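Local atomic coordinates of N utilization substance protein B homolog (Thermotoga maritima, PDB entry 1TZV), a protein that probably binds the boxA antiterminator RNA of ribosomal RNA operons and takes part in transcription antitermination. Residues K14-H19 with E25-I30; E33-T38 with E45-Y50; D63-Y68 with W72-L77; R86-E91 with E101-E106. One frame throughout, in Å; residues are numbered along the deposited sequence. Where two conformers were deposited one is given.

Contact 1. Residues K14-H19 with E25-I30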
# COMPACT_ATOMS: atom_id res chain seq x y z
N LYS A 14 -5.63 6.37 0.71
CA LYS A 14 -6.33 7.42 1.45
C LYS A 14 -7.02 6.89 2.70
O LYS A 14 -7.03 7.57 3.73
CB LYS A 14 -7.33 8.14 0.54
CG LYS A 14 -6.67 8.94 -0.57
CD LYS A 14 -7.69 9.69 -1.41
CE LYS A 14 -8.63 8.73 -2.12
NZ LYS A 14 -9.71 9.45 -2.85
N ALA A 15 -7.58 5.69 2.63
CA ALA A 15 -8.23 5.12 3.81
C ALA A 15 -7.17 4.86 4.90
O ALA A 15 -7.39 5.17 6.07
CB ALA A 15 -8.97 3.82 3.45
N LEU A 16 -6.01 4.31 4.51
CA LEU A 16 -4.93 4.06 5.46
C LEU A 16 -4.45 5.38 6.08
O LEU A 16 -4.24 5.46 7.28
CB LEU A 16 -3.74 3.37 4.78
CG LEU A 16 -4.03 1.96 4.27
CD1 LEU A 16 -2.88 1.51 3.39
CD2 LEU A 16 -4.21 1.01 5.42
N PHE A 17 -4.26 6.39 5.24
CA PHE A 17 -3.81 7.71 5.70
C PHE A 17 -4.81 8.29 6.70
O PHE A 17 -4.43 8.73 7.81
CB PHE A 17 -3.66 8.60 4.46
CG PHE A 17 -3.24 10.04 4.74
CD1 PHE A 17 -4.19 10.99 5.13
CD2 PHE A 17 -1.93 10.44 4.53
CE1 PHE A 17 -3.82 12.35 5.31
CE2 PHE A 17 -1.55 11.78 4.70
CZ PHE A 17 -2.50 12.74 5.09
N GLN A 18 -6.08 8.30 6.34
CA GLN A 18 -7.09 8.86 7.25
C GLN A 18 -7.22 8.09 8.56
O GLN A 18 -7.47 8.69 9.62
CB GLN A 18 -8.44 8.94 6.54
CG GLN A 18 -8.43 9.96 5.42
CD GLN A 18 -9.82 10.29 4.91
OE1 GLN A 18 -10.19 11.46 4.81
NE2 GLN A 18 -10.59 9.26 4.59
N HIS A 19 -7.02 6.77 8.53
CA HIS A 19 -7.15 6.00 9.74
C HIS A 19 -6.12 6.40 10.79
O HIS A 19 -6.37 6.23 12.00
CB HIS A 19 -7.04 4.50 9.45
CG HIS A 19 -7.31 3.65 10.65
ND1 HIS A 19 -6.31 3.15 11.45
CD2 HIS A 19 -8.48 3.25 11.22
CE1 HIS A 19 -6.84 2.46 12.46
NE2 HIS A 19 -8.16 2.51 12.33
N GLU A 25 -11.89 4.25 14.62
CA GLU A 25 -12.82 3.86 13.58
C GLU A 25 -12.30 2.68 12.76
O GLU A 25 -11.08 2.46 12.65
CB GLU A 25 -13.12 5.04 12.65
CG GLU A 25 -13.99 6.12 13.25
CD GLU A 25 -14.21 7.30 12.31
OE1 GLU A 25 -13.55 8.34 12.50
OE2 GLU A 25 -15.03 7.18 11.38
N ASP A 26 -13.23 1.92 12.20
CA ASP A 26 -12.92 0.75 11.38
C ASP A 26 -12.40 1.23 10.03
O ASP A 26 -13.04 2.04 9.35
CB ASP A 26 -14.19 -0.10 11.21
CG ASP A 26 -13.93 -1.45 10.51
OD1 ASP A 26 -14.82 -2.33 10.62
OD2 ASP A 26 -12.88 -1.65 9.86
N LEU A 27 -11.23 0.73 9.65
CA LEU A 27 -10.61 1.08 8.38
C LEU A 27 -11.59 0.83 7.23
O LEU A 27 -11.61 1.58 6.24
CB LEU A 27 -9.35 0.26 8.18
CG LEU A 27 -8.24 0.93 7.37
CD1 LEU A 27 -7.06 1.24 8.27
CD2 LEU A 27 -7.80 0.01 6.26
N GLU A 28 -12.39 -0.22 7.35
CA GLU A 28 -13.36 -0.53 6.30
C GLU A 28 -14.40 0.57 6.15
O GLU A 28 -14.79 0.90 5.03
CB GLU A 28 -14.07 -1.85 6.59
CG GLU A 28 -13.15 -3.04 6.54
CD GLU A 28 -13.91 -4.35 6.63
OE1 GLU A 28 -13.61 -5.16 7.53
OE2 GLU A 28 -14.83 -4.56 5.81
N GLN A 29 -14.86 1.15 7.26
CA GLN A 29 -15.85 2.22 7.20
C GLN A 29 -15.25 3.47 6.58
O GLN A 29 -15.90 4.18 5.82
CB GLN A 29 -16.38 2.55 8.60
CG GLN A 29 -17.57 1.69 9.00
CD GLN A 29 -18.74 1.84 8.03
OE1 GLN A 29 -19.32 2.92 7.90
NE2 GLN A 29 -19.08 0.76 7.34
N ILE A 30 -13.99 3.75 6.92
CA ILE A 30 -13.33 4.90 6.34
C ILE A 30 -13.26 4.74 4.82
O ILE A 30 -13.51 5.69 4.09
CB ILE A 30 -11.92 5.07 6.92
CG1 ILE A 30 -12.04 5.45 8.41
CG2 ILE A 30 -11.16 6.14 6.15
CD1 ILE A 30 -10.71 5.54 9.14
O HOH W 1 -13.10 8.33 4.94
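L27 lays its CD1 methyl over one face of the imidazole of H19, 3.8 Å from the ring centroid and 29° off the ring normal, a CH-pi contact in which a branched aliphatic end suits a flat aromatic surface. CG of H19 stands anti to the backbone N (chi1 -174°), which places the ring beside 25-30. Two other partners lie at the ring's edge: I30 CD1, 3.8 Å from H19 CD2, and the carbonyl oxygen of E25, in the ring plane and 2.9 Å from H19 NE2. The second branch of L27, CD2, turns to L16 CD2 at 3.8 Å. L27 was modelled in two conformers; these contacts belong to one of them. I30 lies close against helix 5-19, where the small A15 lets its CG2 come to 3.9 Å from A15 CA. Polar groups take part too: a water donates to I30 O and accepts a weak bond from Q18 NE2. D26, the N-cap of helix 27-34, takes the E28 N-H on OD2. I51 of helix 41-56 covers both A15 and L27, so the helix pair packs on a third. Aliphatic branches thus pack round the imidazole, and a water joins the Q18 amide to a backbone carbonyl.

Contact 2. Residues E33-T38 with E45-Y50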
# COMPACT_ATOMS: atom_id res chain seq x y z
N GLU A 33 -16.42 5.74 3.00
CA GLU A 33 -16.69 7.18 2.86
C GLU A 33 -15.99 7.71 1.60
O GLU A 33 -16.48 8.62 0.94
CB GLU A 33 -16.15 7.96 4.06
CG GLU A 33 -16.74 7.59 5.42
CD GLU A 33 -16.17 8.45 6.54
OE1 GLU A 33 -15.14 9.11 6.31
OE2 GLU A 33 -16.75 8.44 7.64
N ILE A 34 -14.84 7.12 1.29
CA ILE A 34 -14.04 7.51 0.14
C ILE A 34 -14.63 6.99 -1.17
O ILE A 34 -14.69 7.71 -2.17
CB ILE A 34 -12.58 6.99 0.31
CG1 ILE A 34 -11.91 7.76 1.45
CG2 ILE A 34 -11.78 7.15 -0.98
CD1 ILE A 34 -10.71 7.04 2.04
N LEU A 35 -15.06 5.73 -1.15
CA LEU A 35 -15.66 5.13 -2.33
C LEU A 35 -17.02 5.76 -2.58
O LEU A 35 -17.82 5.96 -1.66
CB LEU A 35 -15.82 3.61 -2.16
CG LEU A 35 -14.52 2.82 -1.98
CD1 LEU A 35 -14.84 1.36 -1.69
CD2 LEU A 35 -13.64 2.93 -3.23
N ASP A 36 -17.27 6.13 -3.83
CA ASP A 36 -18.54 6.72 -4.20
C ASP A 36 -18.84 6.37 -5.65
O ASP A 36 -18.21 5.48 -6.23
CB ASP A 36 -18.52 8.25 -4.00
CG ASP A 36 -17.42 8.93 -4.77
OD1 ASP A 36 -16.95 8.37 -5.77
OD2 ASP A 36 -17.04 10.06 -4.39
N GLU A 37 -19.81 7.08 -6.23
CA GLU A 37 -20.22 6.84 -7.60
C GLU A 37 -19.12 6.98 -8.64
O GLU A 37 -19.23 6.44 -9.74
CB GLU A 37 -21.39 7.78 -7.96
CG GLU A 37 -21.16 9.23 -7.55
CD GLU A 37 -21.26 9.45 -6.05
OE1 GLU A 37 -20.81 10.52 -5.57
OE2 GLU A 37 -21.79 8.56 -5.35
N THR A 38 -18.04 7.69 -8.30
CA THR A 38 -16.95 7.85 -9.26
C THR A 38 -16.07 6.61 -9.41
O THR A 38 -15.22 6.54 -10.30
CB THR A 38 -16.05 9.07 -8.92
OG1 THR A 38 -15.30 8.82 -7.73
CG2 THR A 38 -16.91 10.32 -8.74
N GLU A 45 -14.74 -3.25 -5.44
CA GLU A 45 -14.44 -4.61 -5.02
C GLU A 45 -12.96 -4.74 -4.68
O GLU A 45 -12.59 -5.29 -3.63
CB GLU A 45 -14.79 -5.58 -6.16
CG GLU A 45 -14.52 -7.04 -5.88
CD GLU A 45 -14.67 -7.90 -7.14
OE1 GLU A 45 -15.48 -7.52 -8.02
OE2 GLU A 45 -13.99 -8.94 -7.23
N ASP A 46 -12.11 -4.26 -5.58
CA ASP A 46 -10.67 -4.35 -5.36
C ASP A 46 -10.22 -3.57 -4.12
O ASP A 46 -9.50 -4.11 -3.29
CB ASP A 46 -9.92 -3.84 -6.59
CG ASP A 46 -10.13 -4.72 -7.81
OD1 ASP A 46 -10.50 -5.90 -7.65
OD2 ASP A 46 -9.91 -4.22 -8.94
N ALA A 47 -10.66 -2.32 -3.99
CA ALA A 47 -10.26 -1.52 -2.83
C ALA A 47 -10.67 -2.18 -1.53
O ALA A 47 -9.90 -2.23 -0.58
CB ALA A 47 -10.84 -0.14 -2.94
N ARG A 48 -11.89 -2.73 -1.50
CA ARG A 48 -12.37 -3.42 -0.30
C ARG A 48 -11.50 -4.66 0.03
O ARG A 48 -11.19 -4.91 1.20
CB ARG A 48 -13.85 -3.82 -0.47
CG ARG A 48 -14.77 -2.63 -0.45
CD ARG A 48 -16.20 -2.97 -0.91
NE ARG A 48 -17.02 -1.77 -0.87
CZ ARG A 48 -18.01 -1.50 -1.72
NH1 ARG A 48 -18.69 -0.37 -1.61
NH2 ARG A 48 -18.30 -2.36 -2.68
N ARG A 49 -11.13 -5.44 -0.99
CA ARG A 49 -10.31 -6.61 -0.77
C ARG A 49 -8.93 -6.18 -0.21
O ARG A 49 -8.40 -6.79 0.73
CB ARG A 49 -10.11 -7.40 -2.09
CG ARG A 49 -9.28 -8.64 -1.91
CD ARG A 49 -9.06 -9.42 -3.22
NE ARG A 49 -8.26 -8.67 -4.19
CZ ARG A 49 -8.77 -8.02 -5.23
NH1 ARG A 49 -7.97 -7.35 -6.05
NH2 ARG A 49 -10.07 -8.04 -5.46
N TYR A 50 -8.36 -5.14 -0.80
CA TYR A 50 -7.07 -4.60 -0.33
C TYR A 50 -7.14 -4.19 1.15
O TYR A 50 -6.31 -4.60 1.97
CB TYR A 50 -6.65 -3.36 -1.14
CG TYR A 50 -5.82 -3.61 -2.39
CD1 TYR A 50 -6.33 -4.36 -3.46
CD2 TYR A 50 -4.53 -3.06 -2.52
CE1 TYR A 50 -5.59 -4.53 -4.63
CE2 TYR A 50 -3.79 -3.24 -3.69
CZ TYR A 50 -4.32 -3.96 -4.74
OH TYR A 50 -3.60 -4.06 -5.91
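L35 has more surface buried here than any other residue, and its two methyls divide the work. It is the first residue past helix 27-34 to leave helical backbone angles, and its side chain heads for helix 41-56 as the chain turns away. L35 CD2 rests against A47 CB at 4.2 Å. A47 faces L35 directly, and its lone methyl lets the leucine approach the helix surface without a longer side chain between them. L35 CD1 goes instead to R48, 3.9 Å from NE and 4.2 Å from CG of that arginine, meeting the guanidinium obliquely.

R48 suits its place by being two things at once. Its chain is extended from CG to NE, with CG anti to the carbonyl carbon (chi1 -70°), and in this shape the aliphatic part runs out past the leucine while the charged end goes on to E32 of helix 27-34, with which NE forms a salt bridge. L31 of the same helix touches both A47 and R48 and continues the apolar patch.

Beyond L35 the chain is held by D36, whose OD1 accepts from T38 N at 2.8 Å, an Asx turn, and also from the T38 hydroxyl. Across the interface the cohesion is apolar, and the arginine's charge is met by a glutamate on the helix that leads into L35, which would be expected to offset the cost of packing its methylenes against a leucine.

Contact 3. Residues D63-Y68 with W72-L77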
# COMPACT_ATOMS: atom_id res chain seq x y z
N ASP A 63 5.69 -6.39 10.59
CA ASP A 63 6.85 -7.16 11.05
C ASP A 63 7.84 -7.40 9.91
O ASP A 63 9.05 -7.32 10.10
CB ASP A 63 6.37 -8.49 11.66
CG ASP A 63 7.32 -9.66 11.39
OD1 ASP A 63 7.55 -10.45 12.32
OD2 ASP A 63 7.82 -9.81 10.25
N LEU A 64 7.31 -7.69 8.73
CA LEU A 64 8.16 -7.94 7.57
C LEU A 64 8.88 -6.64 7.15
O LEU A 64 10.09 -6.64 6.94
CB LEU A 64 7.32 -8.49 6.41
CG LEU A 64 8.10 -8.73 5.10
CD1 LEU A 64 9.30 -9.64 5.35
CD2 LEU A 64 7.17 -9.33 4.07
N ILE A 65 8.15 -5.54 7.04
CA ILE A 65 8.77 -4.27 6.66
C ILE A 65 9.89 -3.90 7.64
O ILE A 65 10.97 -3.45 7.24
CB ILE A 65 7.72 -3.13 6.63
CG1 ILE A 65 6.71 -3.39 5.51
CG2 ILE A 65 8.40 -1.79 6.41
CD1 ILE A 65 5.42 -2.60 5.71
N SER A 66 9.63 -4.10 8.92
CA SER A 66 10.59 -3.75 9.96
C SER A 66 11.93 -4.49 9.82
O SER A 66 12.95 -4.01 10.32
CB SER A 66 9.97 -3.98 11.34
OG SER A 66 8.90 -3.07 11.57
N ARG A 67 11.92 -5.65 9.16
CA ARG A 67 13.17 -6.40 8.97
C ARG A 67 14.10 -5.69 7.99
O ARG A 67 15.24 -6.12 7.79
CB ARG A 67 12.87 -7.81 8.46
CG ARG A 67 12.16 -8.69 9.47
CD ARG A 67 11.87 -10.04 8.87
NE ARG A 67 10.55 -10.53 9.24
CZ ARG A 67 9.98 -11.60 8.70
NH1 ARG A 67 10.61 -12.29 7.76
NH2 ARG A 67 8.77 -11.97 9.09
N TYR A 68 13.62 -4.62 7.37
CA TYR A 68 14.43 -3.87 6.42
C TYR A 68 14.69 -2.45 6.89
O TYR A 68 15.28 -1.66 6.16
CB TYR A 68 13.74 -3.86 5.05
CG TYR A 68 13.56 -5.25 4.49
CD1 TYR A 68 12.47 -6.04 4.86
CD2 TYR A 68 14.51 -5.81 3.63
CE1 TYR A 68 12.34 -7.35 4.40
CE2 TYR A 68 14.39 -7.12 3.16
CZ TYR A 68 13.30 -7.88 3.56
OH TYR A 68 13.17 -9.18 3.12
N TRP A 72 15.45 4.19 10.81
CA TRP A 72 14.07 4.57 11.06
C TRP A 72 13.29 3.35 11.53
O TRP A 72 13.63 2.22 11.17
CB TRP A 72 13.44 5.09 9.77
CG TRP A 72 14.00 6.38 9.29
CD1 TRP A 72 15.09 6.56 8.49
CD2 TRP A 72 13.52 7.69 9.61
NE1 TRP A 72 15.32 7.90 8.29
CE2 TRP A 72 14.37 8.61 8.97
CE3 TRP A 72 12.45 8.16 10.38
CZ2 TRP A 72 14.18 10.00 9.08
CZ3 TRP A 72 12.26 9.53 10.49
CH2 TRP A 72 13.12 10.44 9.84
N SER A 73 12.29 3.56 12.37
CA SER A 73 11.44 2.46 12.79
C SER A 73 10.15 2.74 12.02
O SER A 73 9.92 3.88 11.60
CB SER A 73 11.17 2.51 14.29
OG SER A 73 10.40 3.65 14.62
N LEU A 74 9.33 1.73 11.83
CA LEU A 74 8.08 1.90 11.09
C LEU A 74 7.22 3.01 11.70
O LEU A 74 6.63 3.80 10.98
CB LEU A 74 7.31 0.58 11.08
CG LEU A 74 6.09 0.50 10.17
CD1 LEU A 74 6.48 0.76 8.72
CD2 LEU A 74 5.47 -0.88 10.32
N ASN A 75 7.20 3.09 13.02
CA ASN A 75 6.38 4.10 13.69
C ASN A 75 6.92 5.52 13.56
O ASN A 75 6.16 6.49 13.68
CB ASN A 75 6.21 3.73 15.16
CG ASN A 75 7.53 3.69 15.92
N ARG A 76 8.21 5.66 13.29
CA ARG A 76 8.82 6.98 13.16
C ARG A 76 8.76 7.52 11.75
O ARG A 76 8.99 8.70 11.52
CB ARG A 76 10.26 6.95 13.67
CG ARG A 76 10.35 7.03 15.20
CD ARG A 76 11.79 6.91 15.66
NE ARG A 76 12.69 7.71 14.83
CZ ARG A 76 13.75 7.22 14.19
NH1 ARG A 76 14.05 5.93 14.28
NH2 ARG A 76 14.49 8.03 13.44
N LEU A 77 8.47 6.65 10.78
CA LEU A 77 8.31 7.11 9.42
C LEU A 77 7.04 7.96 9.37
O LEU A 77 6.20 7.91 10.28
CB LEU A 77 8.13 5.93 8.44
CG LEU A 77 9.33 5.00 8.27
CD1 LEU A 77 8.92 3.81 7.39
CD2 LEU A 77 10.49 5.76 7.66
O HOH W 2 10.08 -0.87 12.79
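I65 turns its CG2 methyl to L74 of the loop, meeting L74 CD1 at 3.9 Å, the two side chains crossing at about a right angle. Having CG2 anti to the backbone N and CG1 anti to the carbonyl carbon (chi1 -66°) divides the branches of I65: one methyl reaches the loop, and the other arm serves helix 79-94, where I65 touches L85 and T89. A beta-branched residue is well suited to filling both sides of such a junction. L74 answers from the loop with CG anti to its own N (chi1 -171°), and leucine gives it a forked end that can lie against the isoleucine.

S66 follows, small and polar, and here the backbones come nearest, S66 CA lying 6.3 Å from L74 CA. S66 OG lies 4.0 Å from L74 CB and bonds to D62 O in the preceding turn. It also accepts a hydrogen bond from a water 2.8 Å from S66 OG; the water accepts in turn from L74 N. That water joins the S66 side chain to the loop backbone where the two are too far apart to bond directly.

Y68 sends its hydroxyl to E133 of helix 117-134. On the loop side, R82 of helix 79-94 donates to the carbonyls of L74 and L77. These features describe a helix-loop-helix connection, with the linker between helices 58-66 and 79-94 folded back on the helix it has just left, in the all-helical NusB fold.

Contact 4. Residues R86-E91 with E101-E106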
# COMPACT_ATOMS: atom_id res chain seq x y z
N ARG A 86 3.13 -0.43 3.69
CA ARG A 86 2.14 -1.45 4.03
C ARG A 86 1.34 -1.87 2.79
O ARG A 86 1.16 -3.07 2.51
CB ARG A 86 1.15 -0.94 5.09
CG ARG A 86 1.72 -0.86 6.47
CD ARG A 86 0.81 -0.01 7.33
NE ARG A 86 1.09 -0.26 8.75
CZ ARG A 86 0.62 0.50 9.74
NH1 ARG A 86 0.89 0.18 11.00
NH2 ARG A 86 -0.06 1.61 9.46
N LEU A 87 0.86 -0.89 2.05
CA LEU A 87 0.06 -1.12 0.85
C LEU A 87 0.83 -1.91 -0.22
O LEU A 87 0.33 -2.89 -0.79
CB LEU A 87 -0.42 0.23 0.29
CG LEU A 87 -1.16 0.28 -1.05
CD1 LEU A 87 -2.24 -0.79 -1.13
CD2 LEU A 87 -1.77 1.66 -1.22
N ALA A 88 2.05 -1.47 -0.49
CA ALA A 88 2.89 -2.14 -1.49
C ALA A 88 3.28 -3.55 -1.05
O ALA A 88 3.34 -4.45 -1.91
CB ALA A 88 4.17 -1.31 -1.76
N THR A 89 3.58 -3.76 0.23
CA THR A 89 3.95 -5.10 0.71
C THR A 89 2.75 -6.03 0.58
O THR A 89 2.88 -7.17 0.12
CB THR A 89 4.47 -5.02 2.16
OG1 THR A 89 5.65 -4.21 2.16
CG2 THR A 89 4.86 -6.41 2.71
N TYR A 90 1.56 -5.55 0.93
CA TYR A 90 0.36 -6.33 0.77
C TYR A 90 0.20 -6.72 -0.69
O TYR A 90 -0.05 -7.88 -1.03
CB TYR A 90 -0.87 -5.52 1.21
CG TYR A 90 -2.16 -6.15 0.71
CD1 TYR A 90 -2.68 -7.30 1.33
CD2 TYR A 90 -2.75 -5.71 -0.47
CE1 TYR A 90 -3.75 -8.00 0.76
CE2 TYR A 90 -3.83 -6.40 -1.04
CZ TYR A 90 -4.31 -7.54 -0.42
OH TYR A 90 -5.32 -8.27 -1.01
N GLU A 91 0.32 -5.75 -1.59
CA GLU A 91 0.14 -6.01 -3.00
C GLU A 91 1.19 -7.00 -3.52
O GLU A 91 0.85 -7.94 -4.28
CB GLU A 91 0.19 -4.69 -3.79
CG GLU A 91 -0.22 -4.85 -5.23
CD GLU A 91 -0.28 -3.51 -5.94
OE1 GLU A 91 0.75 -3.11 -6.52
OE2 GLU A 91 -1.33 -2.87 -5.89
N GLU A 101 7.53 -4.87 -10.65
CA GLU A 101 7.87 -3.53 -11.11
C GLU A 101 6.70 -2.57 -11.04
O GLU A 101 6.88 -1.38 -10.73
CB GLU A 101 8.40 -3.62 -12.55
CG GLU A 101 8.80 -2.28 -13.15
CD GLU A 101 9.48 -2.44 -14.51
OE1 GLU A 101 10.61 -2.99 -14.55
OE2 GLU A 101 8.90 -2.03 -15.53
N VAL A 102 5.49 -3.04 -11.32
CA VAL A 102 4.32 -2.17 -11.25
C VAL A 102 4.03 -1.77 -9.79
O VAL A 102 3.79 -0.60 -9.47
CB VAL A 102 3.07 -2.85 -11.87
CG1 VAL A 102 1.82 -2.07 -11.54
CG2 VAL A 102 3.23 -2.93 -13.38
N THR A 103 4.07 -2.74 -8.89
CA THR A 103 3.83 -2.46 -7.48
C THR A 103 4.85 -1.45 -6.99
O THR A 103 4.50 -0.45 -6.35
CB THR A 103 3.94 -3.74 -6.65
OG1 THR A 103 2.84 -4.60 -7.00
CG2 THR A 103 3.88 -3.42 -5.15
N ILE A 104 6.12 -1.67 -7.29
CA ILE A 104 7.15 -0.76 -6.79
C ILE A 104 7.06 0.62 -7.43
O ILE A 104 7.07 1.64 -6.72
CB ILE A 104 8.56 -1.39 -6.97
CG1 ILE A 104 8.64 -2.68 -6.14
CG2 ILE A 104 9.63 -0.40 -6.56
CD1 ILE A 104 9.97 -3.40 -6.27
N ASP A 105 6.95 0.69 -8.74
CA ASP A 105 6.88 1.98 -9.42
C ASP A 105 5.68 2.80 -8.95
O ASP A 105 5.79 4.01 -8.72
CB ASP A 105 6.79 1.80 -10.95
CG ASP A 105 8.10 1.34 -11.57
OD1 ASP A 105 8.11 1.12 -12.80
OD2 ASP A 105 9.11 1.20 -10.85
N GLU A 106 4.52 2.18 -8.81
CA GLU A 106 3.33 2.91 -8.37
C GLU A 106 3.44 3.36 -6.92
O GLU A 106 2.97 4.44 -6.56
CB GLU A 106 2.08 2.06 -8.55
CG GLU A 106 1.72 1.80 -9.98
CD GLU A 106 1.70 3.07 -10.80
OE1 GLU A 106 1.14 4.07 -10.32
OE2 GLU A 106 2.25 3.06 -11.92
O HOH W 3 1.90 -0.49 -4.92
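Helices 79-94 and 100-114 follow one another in the all-helical NusB fold, and their pairing close to the centre of the chain is made by A88, E91 and T103. A88 and T103 stand nearest, with CA atoms 6.1 Å apart, a closeness that the small methyl of A88 allows. T103 CG2 packs at 4.0 Å from A88 CB and lies 3.4 Å from A88 O.

The other branch of T103 is polar. T103 OG1 donates to E91 OE1 at 2.6 Å and meets that oxygen's anti lone pair, the one directed away from OE2. The two side chains approach from opposite directions: E91 has CG anti to its own N (chi1 -170°) and an extended chain beyond, while T103 has OG1 beside N and CG2 anti to it (chi1 -68°), which presents both branches to helix 79-94. Threonine therefore supplies a methyl for the alanine and a donor for the glutamate from a single CB.

E91 OE1 has a second donor, a water 3.3 Å away that also donates to T103 O and so links the carboxylate to the facing helix backbone. OE2 is taken elsewhere, by R9 of helix 5-19 in a salt bridge and by the hydroxyl of Y50 of helix 41-56. A buried carboxylate is thus supplied with donors on both oxygens, among them an arginine, which would be expected to stabilise its negative charge in the interior.

Contacts 1 and 2 share helix 27-34 and lie about 11 Å apart between centres: I34 CD1 of segment 33-38 packs 3.4 Å from Q18 NE2 of contact 1. Contact 4, its centre about 6 Å from the centre of the chain, connects with all the others. Y50 CG of contact 2 lies 3.7 Å from Y90 CE2; L16 CD1 of contact 1 reaches L87 CB at 4.2 Å; and I65 CG1 of contact 3 comes within 3.6 Å of T89 OG1. Contacts 2 and 3, on opposite sides of the chain's centre, are about 27 Å apart between centres; the two do not touch, their nearest atoms about 12 Å apart, and each packs on helix 79-94.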